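DNA repair protein XRCC1 (Homo sapiens, PDB 3K77) serves as a scaffold that assembles protein complexes for repair of DNA single-strand breaks and binds poly-ADP-ribose chains, this chain being its N-terminal domain. Local coordinates at residues P2-R7 with E53-V58; H19-L24 with R31-A36; V46-K51 with W125-I130; E85-T90 with R118-K123. All coordinates share one frame; numbering follows the deposited sequence.

Interaction 1: residues P2-R7 with E53-V58; sequences PEIRLR and EQIHSV
Ile-4 meets Glu-53 and Ile-55 through its side chain, and it carries nearly all of a small contact that buries 158 Å² over both sides. The apolar part lies at the end of the isoleucine: CD1 of Ile-4 comes within 3.8 Å of CG1 of Ile-55, the two side chains crossing at about a right angle. The same CD1 lies 3.9 Å from CB of Glu-53. With CG1 anti to the carbonyl carbon (chi1 -66°) and CD1 extended from it (chi2 -176°), the longer branch of Ile-4 is carried to both partners.

The second kind of contact sets a carboxylate against aliphatic carbon. Glu-53 runs past Ile-4 in the opposite direction, and its OE2 is 3.7 Å from CG2 of Ile-4. The nearest backbone amide across, Arg-5 N, is 4.4 Å from Glu-53 OE2, and the segments share no hydrogen bond. Their closest CA atoms, in Ile-4 and Glu-53, are 7.8 Å apart, too far for adjacent strands.

The backbones are held separately instead: Ile-4 bonds to Phe-149 and Arg-5 to Glu-50, while Glu-53 bonds to Trp-125. On 53-58 the chain passes through a classic beta bulge, where His-56 and Ser-57 both face His-150. The N-terminal segment leading into strand 6-12 thus packs by Ile-4 beside 53-58, where the domain's two antiparallel sheets come near each other, consistent with the beta-sandwich of the galactose-binding-domain clan.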
loop_
_atom_site.group_PDB
_atom_site.type_symbol
_atom_site.label_atom_id
_atom_site.label_comp_id
_atom_site.label_asym_id
_atom_site.label_seq_id
_atom_site.Cartn_x
_atom_site.Cartn_y
_atom_site.Cartn_z
ATOM N N PRO A 2 -1.836 16.835 -7.708
ATOM C CA PRO A 2 -2.186 17.165 -6.327
ATOM C C PRO A 2 -2.269 15.912 -5.468
ATOM O O PRO A 2 -2.818 14.910 -5.913
ATOM C CB PRO A 2 -3.572 17.789 -6.468
ATOM C CG PRO A 2 -3.587 18.345 -7.839
ATOM C CD PRO A 2 -2.789 17.403 -8.671
ATOM N N GLU A 3 -1.731 15.967 -4.254
ATOM C CA GLU A 3 -1.816 14.835 -3.341
ATOM C C GLU A 3 -3.273 14.537 -3.004
ATOM O O GLU A 3 -4.036 15.425 -2.637
ATOM C CB GLU A 3 -1.015 15.084 -2.058
ATOM C CG GLU A 3 -0.364 13.814 -1.480
ATOM C CD GLU A 3 -0.042 13.920 0.005
ATOM O OE1 GLU A 3 -0.965 13.762 0.831
ATOM O OE2 GLU A 3 1.138 14.140 0.350
ATOM N N ILE A 4 -3.650 13.273 -3.144
ATOM C CA ILE A 4 -4.974 12.816 -2.769
ATOM C C ILE A 4 -5.089 12.652 -1.250
ATOM O O ILE A 4 -4.184 12.132 -0.583
ATOM C CB ILE A 4 -5.318 11.477 -3.465
ATOM C CG1 ILE A 4 -5.438 11.682 -4.975
ATOM C CG2 ILE A 4 -6.615 10.899 -2.931
ATOM C CD1 ILE A 4 -5.865 10.426 -5.744
ATOM N N ARG A 5 -6.216 13.092 -0.711
ATOM C CA ARG A 5 -6.451 13.030 0.716
ATOM C C ARG A 5 -7.185 11.752 1.096
ATOM O O ARG A 5 -8.147 11.369 0.434
ATOM C CB ARG A 5 -7.253 14.251 1.152
ATOM C CG ARG A 5 -6.859 15.544 0.449
ATOM C CD ARG A 5 -6.892 16.699 1.422
ATOM N NE ARG A 5 -6.049 16.426 2.585
ATOM C CZ ARG A 5 -6.258 16.930 3.799
ATOM N NH1 ARG A 5 -7.294 17.733 4.018
ATOM N NH2 ARG A 5 -5.439 16.624 4.796
ATOM N N LEU A 6 -6.726 11.107 2.170
ATOM C CA LEU A 6 -7.298 9.844 2.648
ATOM C C LEU A 6 -8.136 10.063 3.906
ATOM O O LEU A 6 -7.664 10.631 4.886
ATOM C CB LEU A 6 -6.188 8.823 2.933
ATOM C CG LEU A 6 -5.159 8.648 1.822
ATOM C CD1 LEU A 6 -3.957 7.912 2.354
ATOM C CD2 LEU A 6 -5.762 7.919 0.621
ATOM N N ARG A 7 -9.375 9.593 3.868
ATOM C CA ARG A 7 -10.329 9.829 4.943
ATOM C C ARG A 7 -10.117 8.885 6.139
ATOM O O ARG A 7 -9.872 9.335 7.268
ATOM C CB ARG A 7 -11.756 9.703 4.393
ATOM C CG ARG A 7 -12.873 9.751 5.425
ATOM C CD ARG A 7 -14.183 9.399 4.743
ATOM N NE ARG A 7 -15.224 8.978 5.677
ATOM C CZ ARG A 7 -16.394 9.597 5.824
ATOM N NH1 ARG A 7 -16.681 10.668 5.097
ATOM N NH2 ARG A 7 -17.284 9.145 6.694
ATOM N N GLU A 53 -11.595 9.863 -6.955
ATOM C CA GLU A 53 -10.575 10.560 -7.716
ATOM C C GLU A 53 -9.836 9.629 -8.660
ATOM O O GLU A 53 -9.862 8.410 -8.491
ATOM C CB GLU A 53 -9.580 11.249 -6.776
ATOM C CG GLU A 53 -10.169 12.347 -5.910
ATOM C CD GLU A 53 -9.122 13.325 -5.426
ATOM O OE1 GLU A 53 -8.499 13.992 -6.278
ATOM O OE2 GLU A 53 -8.922 13.434 -4.198
ATOM N N GLN A 54 -9.194 10.224 -9.662
ATOM C CA GLN A 54 -8.312 9.504 -10.565
ATOM C C GLN A 54 -6.875 9.538 -10.044
ATOM O O GLN A 54 -6.369 10.600 -9.682
ATOM C CB GLN A 54 -8.383 10.124 -11.961
ATOM C CG GLN A 54 -7.383 9.541 -12.926
ATOM C CD GLN A 54 -7.600 10.018 -14.336
ATOM O OE1 GLN A 54 -8.165 11.086 -14.554
ATOM N NE2 GLN A 54 -7.149 9.234 -15.306
ATOM N N ILE A 55 -6.219 8.380 -10.005
ATOM C CA ILE A 55 -4.852 8.303 -9.501
ATOM C C ILE A 55 -3.826 8.398 -10.626
ATOM O O ILE A 55 -3.864 7.628 -11.592
ATOM C CB ILE A 55 -4.630 7.036 -8.654
ATOM C CG1 ILE A 55 -5.586 7.039 -7.455
ATOM C CG2 ILE A 55 -3.170 6.940 -8.192
ATOM C CD1 ILE A 55 -5.885 5.653 -6.904
ATOM N N HIS A 56 -2.919 9.362 -10.481
ATOM C CA HIS A 56 -1.901 9.663 -11.481
ATOM C C HIS A 56 -0.564 8.982 -11.150
ATOM O O HIS A 56 0.120 8.441 -12.019
ATOM C CB HIS A 56 -1.727 11.184 -11.553
ATOM C CG HIS A 56 -0.730 11.636 -12.573
ATOM N ND1 HIS A 56 -1.056 11.814 -13.898
ATOM C CD2 HIS A 56 0.579 11.960 -12.457
ATOM C CE1 HIS A 56 0.014 12.221 -14.563
ATOM N NE2 HIS A 56 1.018 12.317 -13.709
ATOM N N SER A 57 -0.229 8.998 -9.868
ATOM C CA SER A 57 1.059 8.539 -9.387
ATOM C C SER A 57 0.935 7.939 -7.986
ATOM O O SER A 57 0.004 8.261 -7.230
ATOM C CB SER A 57 2.028 9.714 -9.354
ATOM O OG SER A 57 3.039 9.515 -8.377
ATOM N N VAL A 58 1.886 7.073 -7.645
ATOM C CA VAL A 58 1.888 6.393 -6.352
ATOM C C VAL A 58 3.311 6.287 -5.802
ATOM O O VAL A 58 4.182 5.676 -6.431
ATOM C CB VAL A 58 1.295 4.966 -6.469
ATOM C CG1 VAL A 58 1.272 4.280 -5.113
ATOM C CG2 VAL A 58 -0.097 5.008 -7.073
#

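Interaction 2: residues H19-L24 with R31-A36; sequences HCAENL and RKWRAA
Arg-34 N donates to His-19 O (2.9 Å, N-H...O angle 170°), and the CA atoms of His-19 and Trp-33 lie 4.5 Å apart. The bond joins the loop before a 3-10 turn, 21-24, to the short strand 33-34, outermost in a four-stranded antiparallel sheet of the domain.

A second bond comes from a side chain: Asn-23 ND2 reaches Lys-32 O at 2.7 Å, with the acceptor in the amide plane. ND2 also bonds to Thr-18 O, so both acceptors fix the turn of the amide. Its CG sits 3.5 Å from CB of Arg-31, a poorly ordered residue. A leucine in place of Asn-23 would probably leave Lys-32 O and Thr-18 O without this shared donor and set the 3-10 turn less firmly against the strand.

The His-19 and Arg-34 side chains run alongside each other in a common direction, with their CB atoms 3.6 Å apart; the guanidinium goes on to a salt bridge with Asp-63. Trp-33, its CG anti to the backbone N (chi1 163°), carries its indole in beside Ala-21 and Leu-24, and NE1 bonds to Ser-14 O. Ala-21 CB lies over one face of the indole, and Leu-24 CD1 approaches CE3 of Trp-33 obliquely at 3.4 Å.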
loop_
_atom_site.group_PDB
_atom_site.type_symbol
_atom_site.label_atom_id
_atom_site.label_comp_id
_atom_site.label_asym_id
_atom_site.label_seq_id
_atom_site.Cartn_x
_atom_site.Cartn_y
_atom_site.Cartn_z
ATOM N N HIS A 19 2.580 0.917 15.307
ATOM C CA HIS A 19 2.618 1.028 13.850
ATOM C C HIS A 19 1.321 0.482 13.265
ATOM O O HIS A 19 1.281 -0.628 12.723
ATOM C CB HIS A 19 3.821 0.268 13.286
ATOM C CG HIS A 19 5.051 0.390 14.128
ATOM N ND1 HIS A 19 5.769 1.570 14.233
ATOM C CD2 HIS A 19 5.681 -0.498 14.933
ATOM C CE1 HIS A 19 6.784 1.396 15.056
ATOM N NE2 HIS A 19 6.759 0.143 15.494
ATOM N N CYS A 20 0.261 1.277 13.387
ATOM C CA CYS A 20 -1.065 0.877 12.952
ATOM C C CYS A 20 -1.402 1.465 11.585
ATOM O O CYS A 20 -0.738 2.392 11.123
ATOM C CB CYS A 20 -2.093 1.308 13.992
ATOM S SG CYS A 20 -2.038 3.069 14.383
ATOM N N ALA A 21 -2.435 0.916 10.949
ATOM C CA ALA A 21 -2.867 1.340 9.622
ATOM C C ALA A 21 -3.173 2.846 9.520
ATOM O O ALA A 21 -2.917 3.476 8.483
ATOM C CB ALA A 21 -4.060 0.528 9.192
ATOM N N GLU A 22 -3.713 3.411 10.597
ATOM C CA GLU A 22 -4.093 4.816 10.629
ATOM C C GLU A 22 -2.927 5.732 10.247
ATOM O O GLU A 22 -3.131 6.847 9.754
ATOM C CB GLU A 22 -4.605 5.184 12.021
ATOM N N ASN A 23 -1.711 5.245 10.466
ATOM C CA ASN A 23 -0.490 5.996 10.182
ATOM C C ASN A 23 -0.246 6.276 8.698
ATOM O O ASN A 23 0.601 7.098 8.344
ATOM C CB ASN A 23 0.723 5.262 10.760
ATOM C CG ASN A 23 0.795 5.347 12.279
ATOM O OD1 ASN A 23 0.186 6.214 12.894
ATOM N ND2 ASN A 23 1.561 4.450 12.885
ATOM N N LEU A 24 -0.982 5.591 7.831
ATOM C CA LEU A 24 -0.798 5.739 6.394
ATOM C C LEU A 24 -1.675 6.827 5.782
ATOM O O LEU A 24 -1.488 7.208 4.635
ATOM C CB LEU A 24 -1.073 4.407 5.695
ATOM C CG LEU A 24 -0.202 3.206 6.073
ATOM C CD1 LEU A 24 -0.684 1.966 5.347
ATOM C CD2 LEU A 24 1.260 3.457 5.770
ATOM N N ARG A 31 5.228 8.271 10.462
ATOM C CA ARG A 31 4.738 7.113 11.191
ATOM C C ARG A 31 4.424 5.946 10.258
ATOM O O ARG A 31 3.966 6.141 9.127
ATOM C CB ARG A 31 3.508 7.484 11.999
ATOM C CG ARG A 31 3.857 8.059 13.339
ATOM C CD ARG A 31 2.622 8.579 14.019
ATOM N NE ARG A 31 2.598 8.232 15.432
ATOM C CZ ARG A 31 1.796 8.810 16.318
ATOM N NH1 ARG A 31 0.969 9.777 15.936
ATOM N NH2 ARG A 31 1.827 8.432 17.589
ATOM N N LYS A 32 4.651 4.734 10.760
ATOM C CA LYS A 32 4.636 3.532 9.937
ATOM C C LYS A 32 3.437 2.620 10.163
ATOM O O LYS A 32 2.772 2.676 11.188
ATOM C CB LYS A 32 5.941 2.757 10.159
ATOM C CG LYS A 32 7.152 3.551 9.749
ATOM C CD LYS A 32 8.458 2.879 10.112
ATOM C CE LYS A 32 9.619 3.781 9.704
ATOM N NZ LYS A 32 10.959 3.249 10.092
ATOM N N TRP A 33 3.165 1.770 9.184
ATOM C CA TRP A 33 2.230 0.680 9.390
ATOM C C TRP A 33 2.980 -0.642 9.335
ATOM O O TRP A 33 3.709 -0.908 8.373
ATOM C CB TRP A 33 1.087 0.698 8.372
ATOM C CG TRP A 33 0.350 -0.619 8.286
ATOM C CD1 TRP A 33 -0.182 -1.328 9.327
ATOM C CD2 TRP A 33 0.070 -1.383 7.101
ATOM N NE1 TRP A 33 -0.769 -2.480 8.867
ATOM C CE2 TRP A 33 -0.627 -2.539 7.500
ATOM C CE3 TRP A 33 0.349 -1.204 5.733
ATOM C CZ2 TRP A 33 -1.057 -3.511 6.590
ATOM C CZ3 TRP A 33 -0.081 -2.169 4.827
ATOM C CH2 TRP A 33 -0.774 -3.304 5.256
ATOM N N ARG A 34 2.795 -1.463 10.368
ATOM C CA ARG A 34 3.460 -2.756 10.442
ATOM C C ARG A 34 2.519 -3.845 10.933
ATOM O O ARG A 34 1.491 -3.555 11.567
ATOM C CB ARG A 34 4.660 -2.679 11.363
ATOM C CG ARG A 34 5.881 -2.052 10.766
ATOM C CD ARG A 34 7.071 -2.648 11.483
ATOM N NE ARG A 34 8.287 -1.871 11.331
ATOM C CZ ARG A 34 9.400 -2.115 12.011
ATOM N NH1 ARG A 34 9.434 -3.112 12.885
ATOM N NH2 ARG A 34 10.472 -1.366 11.820
ATOM N N ALA A 35 2.883 -5.092 10.629
ATOM C CA ALA A 35 2.091 -6.253 11.010
ATOM C C ALA A 35 2.091 -6.432 12.526
ATOM O O ALA A 35 3.061 -6.086 13.216
ATOM C CB ALA A 35 2.606 -7.504 10.320
ATOM N N ALA A 36 0.993 -6.966 13.047
ATOM C CA ALA A 36 0.877 -7.174 14.474
ATOM C C ALA A 36 1.967 -8.136 14.883
ATOM O O ALA A 36 2.495 -8.064 15.990
ATOM C CB ALA A 36 -0.478 -7.745 14.816
#

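Interaction 3: residues V46-K51 with W125-I130; sequences VLQLEK and WDRVKI
Leu-47 and Val-128 form an antiparallel hydrogen-bonded pair, with Leu-47 N to Val-128 O at 2.7 Å and Val-128 N to Leu-47 O at 2.9 Å; Leu-49 N adds a bond to Asp-126 O. The axes of 46-49 and 127-130 lie 156° apart.

The tight part is the face bearing Leu-47 and Val-128. There CD2 of Leu-49 meets CG2 of Val-128 at 3.7 Å, and Leu-47 CD1 touches Ile-130 CD1 at 4.1 Å. Val-128 and Ile-130 also pack against strand 143-150.

The other, looser face carries the partly exposed Gln-48, Arg-127 and Lys-129 beside a buried Val-46. Gln-48 bends at chi2 (69°), bringing NE2 back to Leu-49 O (2.7 Å, lone pair used). OE1 of Gln-48 takes only a weak bond from Arg-127 NE, at the edge of a guanidinium turned 79° from the amide; Arg-127 NH1 has another weak partner in Tyr-84 OH. A leucine here would probably leave Leu-49 O without that donor and take from Arg-127 NE its weak acceptor. Val-46 CG2 rests on Lys-129 CG.

Backbone bonds and buried apolar groups thus probably supply most of the cohesion, while the weak amide-guanidinium bond may add little beyond steering the polar side chains.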
loop_
_atom_site.group_PDB
_atom_site.type_symbol
_atom_site.label_atom_id
_atom_site.label_comp_id
_atom_site.label_asym_id
_atom_site.label_seq_id
_atom_site.Cartn_x
_atom_site.Cartn_y
_atom_site.Cartn_z
ATOM N N VAL A 46 -7.221 -1.463 3.457
ATOM C CA VAL A 46 -8.022 -0.701 2.528
ATOM C C VAL A 46 -8.194 0.712 3.085
ATOM O O VAL A 46 -8.638 0.888 4.221
ATOM C CB VAL A 46 -9.377 -1.362 2.307
ATOM C CG1 VAL A 46 -10.235 -0.509 1.365
ATOM C CG2 VAL A 46 -9.165 -2.768 1.763
ATOM N N LEU A 47 -7.817 1.711 2.290
ATOM C CA LEU A 47 -7.975 3.107 2.674
ATOM C C LEU A 47 -9.094 3.769 1.881
ATOM O O LEU A 47 -9.219 3.551 0.678
ATOM C CB LEU A 47 -6.668 3.870 2.481
ATOM C CG LEU A 47 -5.482 3.255 3.219
ATOM C CD1 LEU A 47 -4.182 3.928 2.808
ATOM C CD2 LEU A 47 -5.692 3.310 4.731
ATOM N N GLN A 48 -9.914 4.559 2.574
ATOM C CA GLN A 48 -10.995 5.315 1.946
ATOM C C GLN A 48 -10.537 6.735 1.606
ATOM O O GLN A 48 -10.094 7.476 2.488
ATOM C CB GLN A 48 -12.216 5.360 2.866
ATOM C CG GLN A 48 -13.328 6.324 2.440
ATOM C CD GLN A 48 -14.047 5.890 1.172
ATOM O OE1 GLN A 48 -14.591 4.783 1.089
ATOM N NE2 GLN A 48 -14.066 6.772 0.175
ATOM N N LEU A 49 -10.642 7.108 0.328
ATOM C CA LEU A 49 -10.365 8.479 -0.099
ATOM C C LEU A 49 -11.500 9.421 0.317
ATOM O O LEU A 49 -12.643 9.001 0.456
ATOM C CB LEU A 49 -10.187 8.565 -1.614
ATOM C CG LEU A 49 -9.415 7.487 -2.385
ATOM C CD1 LEU A 49 -9.066 8.013 -3.779
ATOM C CD2 LEU A 49 -8.154 7.051 -1.663
ATOM N N GLU A 50 -11.186 10.696 0.511
ATOM C CA GLU A 50 -12.205 11.659 0.919
ATOM C C GLU A 50 -13.241 11.837 -0.177
ATOM O O GLU A 50 -14.425 11.988 0.105
ATOM C CB GLU A 50 -11.587 13.009 1.310
ATOM C CG GLU A 50 -11.025 13.019 2.714
ATOM C CD GLU A 50 -10.329 14.316 3.042
ATOM O OE1 GLU A 50 -9.598 14.354 4.056
ATOM O OE2 GLU A 50 -10.512 15.294 2.281
ATOM N N LYS A 51 -12.781 11.810 -1.424
ATOM C CA LYS A 51 -13.654 11.872 -2.593
ATOM C C LYS A 51 -13.183 10.887 -3.641
ATOM O O LYS A 51 -12.055 10.403 -3.582
ATOM C CB LYS A 51 -13.700 13.286 -3.186
ATOM C CG LYS A 51 -12.592 14.211 -2.705
ATOM C CD LYS A 51 -11.969 15.025 -3.843
ATOM C CE LYS A 51 -12.956 15.350 -4.957
ATOM N NZ LYS A 51 -12.297 16.159 -6.025
ATOM N N TRP A 125 -11.708 6.310 -8.530
ATOM C CA TRP A 125 -11.967 5.420 -7.404
ATOM C C TRP A 125 -12.034 6.195 -6.088
ATOM O O TRP A 125 -11.644 7.362 -6.024
ATOM C CB TRP A 125 -10.871 4.355 -7.309
ATOM C CG TRP A 125 -10.506 3.733 -8.610
ATOM C CD1 TRP A 125 -9.526 4.144 -9.458
ATOM C CD2 TRP A 125 -11.101 2.575 -9.217
ATOM N NE1 TRP A 125 -9.476 3.324 -10.559
ATOM C CE2 TRP A 125 -10.429 2.346 -10.431
ATOM C CE3 TRP A 125 -12.135 1.712 -8.850
ATOM C CZ2 TRP A 125 -10.755 1.301 -11.283
ATOM C CZ3 TRP A 125 -12.457 0.671 -9.698
ATOM C CH2 TRP A 125 -11.764 0.472 -10.898
ATOM N N ASP A 126 -12.517 5.540 -5.035
ATOM C CA ASP A 126 -12.534 6.146 -3.706
ATOM C C ASP A 126 -12.049 5.166 -2.643
ATOM O O ASP A 126 -12.024 5.476 -1.462
ATOM C CB ASP A 126 -13.924 6.714 -3.370
ATOM C CG ASP A 126 -15.025 5.674 -3.448
ATOM O OD1 ASP A 126 -14.794 4.596 -4.022
ATOM O OD2 ASP A 126 -16.126 5.940 -2.928
ATOM N N ARG A 127 -11.649 3.983 -3.087
ATOM C CA ARG A 127 -11.087 2.978 -2.207
ATOM C C ARG A 127 -9.719 2.540 -2.739
ATOM O O ARG A 127 -9.496 2.492 -3.949
ATOM C CB ARG A 127 -12.020 1.769 -2.121
ATOM C CG ARG A 127 -13.340 2.028 -1.422
ATOM C CD ARG A 127 -13.166 2.009 0.076
ATOM N NE ARG A 127 -14.428 1.769 0.772
ATOM C CZ ARG A 127 -15.002 0.570 0.898
ATOM N NH1 ARG A 127 -14.438 -0.500 0.360
ATOM N NH2 ARG A 127 -16.146 0.430 1.556
ATOM N N VAL A 128 -8.811 2.206 -1.826
ATOM C CA VAL A 128 -7.460 1.823 -2.204
ATOM C C VAL A 128 -6.967 0.673 -1.324
ATOM O O VAL A 128 -6.899 0.790 -0.104
ATOM C CB VAL A 128 -6.485 3.018 -2.103
ATOM C CG1 VAL A 128 -5.061 2.539 -2.141
ATOM C CG2 VAL A 128 -6.742 4.014 -3.203
ATOM N N LYS A 129 -6.643 -0.447 -1.959
ATOM C CA LYS A 129 -6.143 -1.619 -1.260
ATOM C C LYS A 129 -4.641 -1.771 -1.472
ATOM O O LYS A 129 -4.165 -1.833 -2.604
ATOM C CB LYS A 129 -6.871 -2.881 -1.748
ATOM C CG LYS A 129 -6.562 -4.138 -0.957
ATOM C CD LYS A 129 -7.545 -5.238 -1.289
ATOM C CE LYS A 129 -7.211 -6.539 -0.557
ATOM N NZ LYS A 129 -8.203 -7.620 -0.843
ATOM N N ILE A 130 -3.899 -1.844 -0.375
ATOM C CA ILE A 130 -2.468 -2.091 -0.446
ATOM C C ILE A 130 -2.122 -3.440 0.168
ATOM O O ILE A 130 -2.423 -3.691 1.335
ATOM C CB ILE A 130 -1.678 -0.978 0.251
ATOM C CG1 ILE A 130 -2.111 0.393 -0.305
ATOM C CG2 ILE A 130 -0.193 -1.203 0.088
ATOM C CD1 ILE A 130 -1.753 1.548 0.587
#

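Interaction 4: residues E85-T90 with R118-K123; sequences EVLLVT and RAAAEK
Lys-123 NZ and Glu-85 OE1 form a salt bridge at 2.6 Å, the ammonium meeting the oxygen nearly along its C-O bond direction. The two side chains meet crosswise: the lysine is extended beyond CG, while the glutamate bends at chi2 (95°) to bring OE1 to the ammonium. Closer to the backbone the contact turns apolar, with CG of Glu-85 3.6 Å from CB of Ala-120. The buried Leu-87 has CG anti to the backbone N (chi1 -179°), and its CD1 reaches Ala-121 at 3.5 Å from CA and 3.6 Å from CB.

In the next shell, backbone bonds tie the strand to what lies around the helix. Leu-87 is joined to Val-117, before the weakly bonded helix 118-122, and also to Val-70. Leu-87 and Leu-88 both face Val-70, a classic beta bulge where the chain turns a corner. On the helix, Ala-120 O accepts from Trp-125 NE1 and Ala-121 O from Gln-54 NE2.

The small alanines probably allow the close approach, Leu-87 and Ala-120 CA atoms being 5.4 Å apart. The ion pair lies at the more exposed margin, where solvent would probably weaken its attraction, so the chemistry implies an apolar contact bordered by a salt bridge.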
loop_
_atom_site.group_PDB
_atom_site.type_symbol
_atom_site.label_atom_id
_atom_site.label_comp_id
_atom_site.label_asym_id
_atom_site.label_seq_id
_atom_site.Cartn_x
_atom_site.Cartn_y
_atom_site.Cartn_z
ATOM N N GLU A 85 -9.735 -3.725 -8.628
ATOM C CA GLU A 85 -8.935 -3.737 -9.849
ATOM C C GLU A 85 -7.491 -3.584 -9.422
ATOM O O GLU A 85 -7.219 -2.940 -8.418
ATOM C CB GLU A 85 -9.313 -2.525 -10.699
ATOM C CG GLU A 85 -9.197 -2.713 -12.190
ATOM C CD GLU A 85 -10.512 -3.104 -12.815
ATOM O OE1 GLU A 85 -11.113 -2.252 -13.497
ATOM O OE2 GLU A 85 -10.957 -4.250 -12.606
ATOM N N VAL A 86 -6.552 -4.154 -10.158
ATOM C CA VAL A 86 -5.152 -3.883 -9.851
ATOM C C VAL A 86 -4.745 -2.554 -10.508
ATOM O O VAL A 86 -4.968 -2.356 -11.698
ATOM C CB VAL A 86 -4.213 -5.038 -10.305
ATOM C CG1 VAL A 86 -2.759 -4.691 -10.007
ATOM C CG2 VAL A 86 -4.590 -6.346 -9.622
ATOM N N LEU A 87 -4.182 -1.636 -9.730
ATOM C CA LEU A 87 -3.642 -0.392 -10.284
ATOM C C LEU A 87 -2.113 -0.467 -10.455
ATOM O O LEU A 87 -1.585 -0.143 -11.511
ATOM C CB LEU A 87 -4.033 0.806 -9.410
ATOM C CG LEU A 87 -3.579 2.214 -9.830
ATOM C CD1 LEU A 87 -4.346 2.717 -11.036
ATOM C CD2 LEU A 87 -3.724 3.199 -8.678
ATOM N N LEU A 88 -1.414 -0.898 -9.412
ATOM C CA LEU A 88 0.020 -1.148 -9.488
ATOM C C LEU A 88 0.301 -2.609 -9.274
ATOM O O LEU A 88 0.125 -3.116 -8.174
ATOM C CB LEU A 88 0.770 -0.361 -8.423
ATOM C CG LEU A 88 2.248 -0.731 -8.336
ATOM C CD1 LEU A 88 2.992 -0.298 -9.611
ATOM C CD2 LEU A 88 2.879 -0.122 -7.097
ATOM N N VAL A 89 0.742 -3.287 -10.326
ATOM C CA VAL A 89 1.043 -4.717 -10.251
ATOM C C VAL A 89 2.142 -5.003 -9.213
ATOM O O VAL A 89 2.952 -4.139 -8.910
ATOM C CB VAL A 89 1.437 -5.281 -11.642
ATOM C CG1 VAL A 89 2.816 -4.776 -12.035
ATOM C CG2 VAL A 89 1.386 -6.796 -11.639
ATOM N N THR A 90 2.153 -6.212 -8.657
ATOM C CA THR A 90 3.130 -6.559 -7.624
ATOM C C THR A 90 4.512 -6.051 -7.982
ATOM O O THR A 90 5.106 -6.472 -8.982
ATOM C CB THR A 90 3.219 -8.084 -7.424
ATOM O OG1 THR A 90 2.009 -8.555 -6.823
ATOM C CG2 THR A 90 4.405 -8.450 -6.538
ATOM N N ARG A 118 -3.092 0.817 -17.060
ATOM C CA ARG A 118 -3.841 1.953 -17.579
ATOM C C ARG A 118 -5.348 1.753 -17.688
ATOM O O ARG A 118 -6.099 2.730 -17.744
ATOM C CB ARG A 118 -3.235 2.469 -18.889
ATOM C CG ARG A 118 -2.388 3.713 -18.664
ATOM C CD ARG A 118 -1.334 3.923 -19.741
ATOM N NE ARG A 118 -0.305 2.886 -19.729
ATOM C CZ ARG A 118 0.963 3.093 -20.078
ATOM N NH1 ARG A 118 1.362 4.304 -20.442
ATOM N NH2 ARG A 118 1.839 2.097 -20.051
ATOM N N ALA A 119 -5.796 0.504 -17.705
ATOM C CA ALA A 119 -7.229 0.239 -17.659
ATOM C C ALA A 119 -7.795 0.731 -16.327
ATOM O O ALA A 119 -8.772 1.477 -16.287
ATOM C CB ALA A 119 -7.503 -1.243 -17.830
ATOM N N ALA A 120 -7.163 0.311 -15.239
ATOM C CA ALA A 120 -7.538 0.769 -13.913
ATOM C C ALA A 120 -7.185 2.243 -13.698
ATOM O O ALA A 120 -7.948 2.985 -13.088
ATOM C CB ALA A 120 -6.879 -0.100 -12.855
ATOM N N ALA A 121 -6.025 2.661 -14.200
ATOM C CA ALA A 121 -5.542 4.029 -13.999
ATOM C C ALA A 121 -6.375 5.060 -14.761
ATOM O O ALA A 121 -6.278 6.263 -14.512
ATOM C CB ALA A 121 -4.055 4.132 -14.383
ATOM N N GLU A 122 -7.195 4.575 -15.688
ATOM C CA GLU A 122 -8.034 5.441 -16.503
ATOM C C GLU A 122 -9.254 5.940 -15.735
ATOM O O GLU A 122 -9.747 7.049 -15.981
ATOM C CB GLU A 122 -8.494 4.693 -17.752
ATOM C CG GLU A 122 -8.656 5.578 -18.971
ATOM C CD GLU A 122 -7.324 6.078 -19.513
ATOM O OE1 GLU A 122 -7.285 7.196 -20.068
ATOM O OE2 GLU A 122 -6.313 5.354 -19.379
ATOM N N LYS A 123 -9.733 5.110 -14.808
ATOM C CA LYS A 123 -10.970 5.361 -14.057
ATOM C C LYS A 123 -10.790 6.095 -12.712
ATOM O O LYS A 123 -9.668 6.323 -12.243
ATOM C CB LYS A 123 -11.715 4.038 -13.831
ATOM C CG LYS A 123 -11.767 3.136 -15.069
ATOM C CD LYS A 123 -12.080 1.693 -14.706
ATOM C CE LYS A 123 -11.793 0.775 -15.867
ATOM N NZ LYS A 123 -11.435 -0.601 -15.436
#

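Overall arrangement
From the N terminus, interaction 1 closes a loop between 2-7 and 53-58, and interaction 2 nests inside it as a local closure of 19-24 on 31-36. Interaction 3 crosses interaction 1, their segments alternating along the chain, and joins strand 42-49 to strand 124-133. Interaction 4 is nested within the loop closed by interaction 3, setting helix 118-122 against strand 85-92. Interactions 1 and 3 have centres about 9 Å apart and share backbone bonding, Arg-7 to Gln-48 and Glu-53 to Trp-125. Interactions 2 and 4 lie on opposite sides of the chain's centre, about 12 Å apart at their nearest atoms, so interactions 1 and 3, which touch both, bridge the fold between them.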